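PDB 5DMH: uncharacterized protein conserved in bacteria from Cupriavidus necator, which catalyses the ATP-dependent phosphorylation of 3-oxo-tetronate to 3-oxo-tetronate 4-phosphate, a four-carbon acid sugar kinase reaction. Local coordinates for residues 236-247 with 257-268. Sequence-based numbering, arbitrary orientation.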
# COMPACT_ATOMS: atom_id res chain seq x y z
N ASP A 236 -6.46 14.00 -11.94
CA ASP A 236 -7.17 13.98 -10.67
C ASP A 236 -8.65 14.30 -10.90
O ASP A 236 -9.53 13.76 -10.23
CB ASP A 236 -6.59 14.96 -9.65
CG ASP A 236 -5.30 14.45 -9.00
OD1 ASP A 236 -4.94 13.26 -9.15
OD2 ASP A 236 -4.64 15.27 -8.34
N ALA A 237 -8.94 15.17 -11.87
CA ALA A 237 -10.33 15.46 -12.19
C ALA A 237 -11.10 14.18 -12.55
O ALA A 237 -12.24 14.00 -12.13
CB ALA A 237 -10.44 16.49 -13.30
N ASP A 238 -10.47 13.29 -13.33
CA ASP A 238 -11.12 12.03 -13.67
C ASP A 238 -11.35 11.20 -12.42
O ASP A 238 -12.38 10.57 -12.29
CB ASP A 238 -10.29 11.22 -14.69
CG ASP A 238 -10.42 11.73 -16.10
OD1 ASP A 238 -11.24 12.65 -16.38
OD2 ASP A 238 -9.69 11.19 -16.95
N LEU A 239 -10.41 11.23 -11.47
CA LEU A 239 -10.57 10.46 -10.24
C LEU A 239 -11.77 10.95 -9.42
O LEU A 239 -12.54 10.14 -8.85
CB LEU A 239 -9.27 10.47 -9.43
CG LEU A 239 -8.13 9.61 -10.00
CD1 LEU A 239 -6.87 9.86 -9.22
CD2 LEU A 239 -8.49 8.13 -9.99
N PHE A 240 -11.97 12.27 -9.35
CA PHE A 240 -13.10 12.81 -8.63
C PHE A 240 -14.40 12.45 -9.36
O PHE A 240 -15.41 12.14 -8.71
CB PHE A 240 -13.00 14.32 -8.43
CG PHE A 240 -12.06 14.72 -7.32
CD1 PHE A 240 -12.49 14.73 -6.00
CD2 PHE A 240 -10.77 15.10 -7.60
CE1 PHE A 240 -11.64 15.11 -4.98
CE2 PHE A 240 -9.91 15.48 -6.58
CZ PHE A 240 -10.35 15.48 -5.27
N THR A 241 -14.36 12.49 -10.68
CA THR A 241 -15.53 12.08 -11.48
C THR A 241 -15.93 10.61 -11.20
O THR A 241 -17.10 10.29 -11.03
CB THR A 241 -15.24 12.26 -12.98
OG1 THR A 241 -15.09 13.65 -13.25
CG2 THR A 241 -16.38 11.67 -13.85
N LEU A 242 -14.94 9.73 -11.18
CA LEU A 242 -15.18 8.32 -10.92
C LEU A 242 -15.75 8.11 -9.51
O LEU A 242 -16.73 7.38 -9.33
CB LEU A 242 -13.88 7.53 -11.13
CG LEU A 242 -13.43 7.30 -12.59
CD1 LEU A 242 -11.96 6.90 -12.64
CD2 LEU A 242 -14.30 6.25 -13.25
N GLY A 243 -15.15 8.75 -8.51
CA GLY A 243 -15.65 8.68 -7.14
C GLY A 243 -17.12 9.07 -7.02
O GLY A 243 -17.93 8.35 -6.42
N GLU A 244 -17.48 10.20 -7.61
CA GLU A 244 -18.86 10.64 -7.61
C GLU A 244 -19.75 9.65 -8.38
O GLU A 244 -20.82 9.31 -7.90
CB GLU A 244 -18.99 12.05 -8.19
CG GLU A 244 -20.40 12.58 -8.11
CD GLU A 244 -20.58 13.98 -8.69
OE1 GLU A 244 -19.58 14.68 -8.96
OE2 GLU A 244 -21.74 14.36 -8.88
N ALA A 245 -19.32 9.18 -9.55
CA ALA A 245 -20.13 8.23 -10.33
C ALA A 245 -20.37 6.92 -9.59
O ALA A 245 -21.41 6.26 -9.78
CB ALA A 245 -19.49 7.95 -11.64
N CYS A 246 -19.43 6.55 -8.73
CA CYS A 246 -19.50 5.32 -7.96
C CYS A 246 -20.07 5.48 -6.54
O CYS A 246 -19.92 4.59 -5.73
CB CYS A 246 -18.12 4.67 -7.87
SG CYS A 246 -17.45 4.11 -9.46
N ALA A 247 -20.75 6.59 -6.27
CA ALA A 247 -21.31 6.84 -4.95
C ALA A 247 -22.23 5.70 -4.52
O ALA A 247 -22.36 5.43 -3.33
CB ALA A 247 -22.09 8.15 -4.95
N GLY A 257 -5.71 6.89 -5.20
CA GLY A 257 -6.31 7.97 -5.96
C GLY A 257 -7.81 7.83 -6.11
O GLY A 257 -8.56 8.83 -6.11
N ILE A 258 -8.28 6.59 -6.27
CA ILE A 258 -9.71 6.40 -6.49
C ILE A 258 -10.54 6.80 -5.26
O ILE A 258 -11.76 6.98 -5.34
CB ILE A 258 -10.02 4.96 -6.93
CG1 ILE A 258 -11.44 4.86 -7.50
CG2 ILE A 258 -9.90 3.97 -5.78
CD1 ILE A 258 -11.71 5.82 -8.69
N ALA A 259 -9.87 6.94 -4.11
CA ALA A 259 -10.56 7.36 -2.87
C ALA A 259 -10.71 8.86 -2.73
O ALA A 259 -11.44 9.33 -1.85
CB ALA A 259 -9.83 6.82 -1.64
N LEU A 260 -10.01 9.61 -3.58
CA LEU A 260 -9.99 11.07 -3.47
C LEU A 260 -11.37 11.68 -3.25
O LEU A 260 -11.54 12.58 -2.40
CB LEU A 260 -9.37 11.67 -4.74
CG LEU A 260 -7.84 11.60 -4.79
CD1 LEU A 260 -7.35 12.06 -6.15
CD2 LEU A 260 -7.22 12.48 -3.72
N GLY A 261 -12.34 11.23 -4.04
CA GLY A 261 -13.66 11.82 -4.04
C GLY A 261 -14.69 11.16 -3.13
O GLY A 261 -15.85 11.57 -3.13
N LEU A 262 -14.29 10.14 -2.37
CA LEU A 262 -15.29 9.39 -1.60
C LEU A 262 -15.79 10.20 -0.39
O LEU A 262 -16.98 10.20 -0.10
CB LEU A 262 -14.75 8.02 -1.21
CG LEU A 262 -14.37 7.16 -2.42
CD1 LEU A 262 -13.83 5.80 -2.00
CD2 LEU A 262 -15.53 7.01 -3.40
N PRO A 263 -14.89 10.91 0.30
CA PRO A 263 -15.41 11.74 1.40
C PRO A 263 -16.44 12.75 0.95
O PRO A 263 -17.43 12.99 1.64
CB PRO A 263 -14.14 12.44 1.92
CG PRO A 263 -13.07 11.48 1.62
CD PRO A 263 -13.42 10.90 0.27
N GLU A 264 -16.23 13.36 -0.21
CA GLU A 264 -17.20 14.33 -0.70
C GLU A 264 -18.57 13.69 -0.94
O GLU A 264 -19.59 14.32 -0.67
CB GLU A 264 -16.68 15.01 -1.96
CG GLU A 264 -17.56 16.12 -2.46
CD GLU A 264 -17.60 17.31 -1.52
OE1 GLU A 264 -16.65 17.47 -0.72
OE2 GLU A 264 -18.57 18.09 -1.59
N ASN A 265 -18.61 12.46 -1.44
CA ASN A 265 -19.89 11.76 -1.55
C ASN A 265 -20.65 11.73 -0.22
O ASN A 265 -21.84 12.00 -0.18
CB ASN A 265 -19.71 10.32 -2.01
CG ASN A 265 -19.26 10.20 -3.44
OD1 ASN A 265 -19.54 11.07 -4.29
ND2 ASN A 265 -18.59 9.09 -3.74
N PHE A 266 -19.96 11.39 0.86
CA PHE A 266 -20.65 11.27 2.15
C PHE A 266 -21.07 12.64 2.67
O PHE A 266 -22.12 12.78 3.27
CB PHE A 266 -19.77 10.53 3.17
CG PHE A 266 -19.49 9.10 2.77
CD1 PHE A 266 -20.52 8.17 2.73
CD2 PHE A 266 -18.21 8.70 2.44
CE1 PHE A 266 -20.26 6.86 2.36
CE2 PHE A 266 -17.95 7.37 2.05
CZ PHE A 266 -18.98 6.46 2.02
N ARG A 267 -20.25 13.65 2.43
CA ARG A 267 -20.62 15.01 2.81
C ARG A 267 -21.88 15.45 2.09
O ARG A 267 -22.82 15.98 2.70
CB ARG A 267 -19.46 15.97 2.50
CG ARG A 267 -18.37 15.97 3.55
CD ARG A 267 -17.45 17.16 3.39
NE ARG A 267 -16.62 17.06 2.19
CZ ARG A 267 -15.45 16.44 2.12
NH1 ARG A 267 -14.91 15.86 3.18
NH2 ARG A 267 -14.79 16.42 0.96
N ARG A 268 -21.91 15.23 0.78
CA ARG A 268 -23.07 15.59 -0.03
C ARG A 268 -24.34 14.88 0.42
O ARG A 268 -25.44 15.43 0.33
CB ARG A 268 -22.80 15.21 -1.48
CG ARG A 268 -22.82 16.39 -2.39
CD ARG A 268 -21.44 16.72 -2.85
NE ARG A 268 -21.21 16.20 -4.19
CZ ARG A 268 -20.30 16.69 -5.04
NH1 ARG A 268 -20.16 16.15 -6.23
NH2 ARG A 268 -19.55 17.73 -4.68
O HOH W 1 -12.63 9.39 -6.19
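Phe240 lies against Gly261, CD1 to CA 3.7 Å, where helix 236-245 packs on the turn leading into helix 262-268, two neighbouring helices of the sugar-binding N-terminal domain that cross at -45° with short-segment axes 8.8 Å apart. Gly261 and Gly243, lacking side chains, let the backbones close in, and the CA atoms of Phe240 and Gly261 come within 4.7 Å.

Apolar side chains pack about the N-terminal turns of helix 236-245. Leu239 sends CD1 against Leu260 CD1 at 3.8 Å, while Ile258, with CG1 anti to its backbone N (chi1 -165°), carries CD1 to within 3.7 Å of Leu242 CB. Leu239, Leu242 and Ile258 also touch strand 144-147, so branched aliphatic residues suit this layer between helix and sheet. Nearer the surface, Leu260 CB sits over one face of the Phe240 ring in a CH-pi contact, displaced toward the rim.

Among the backbones there, a bridging water donates to Leu239 O and Ile258 O and accepts from Gly261 N, satisfying three backbone groups in this close-packed region. At the exposed end, the extended side chain of Glu244 forms a salt bridge, OE1 to Arg268 NH1 3.2 Å, near the guanidinium plane; the carboxylate stands almost perpendicular to that plane. Arg268 also bridges to Glu264, which Arg267 grips side-on, making a four-residue charge network.

Asn265, long enough to span the gap, ties the last turn of helix 236-245 to helix 262-268: its ND2 donates to Gly243 O at 2.9 Å, nearly straight at 170°, approaching from above the carbonyl plane.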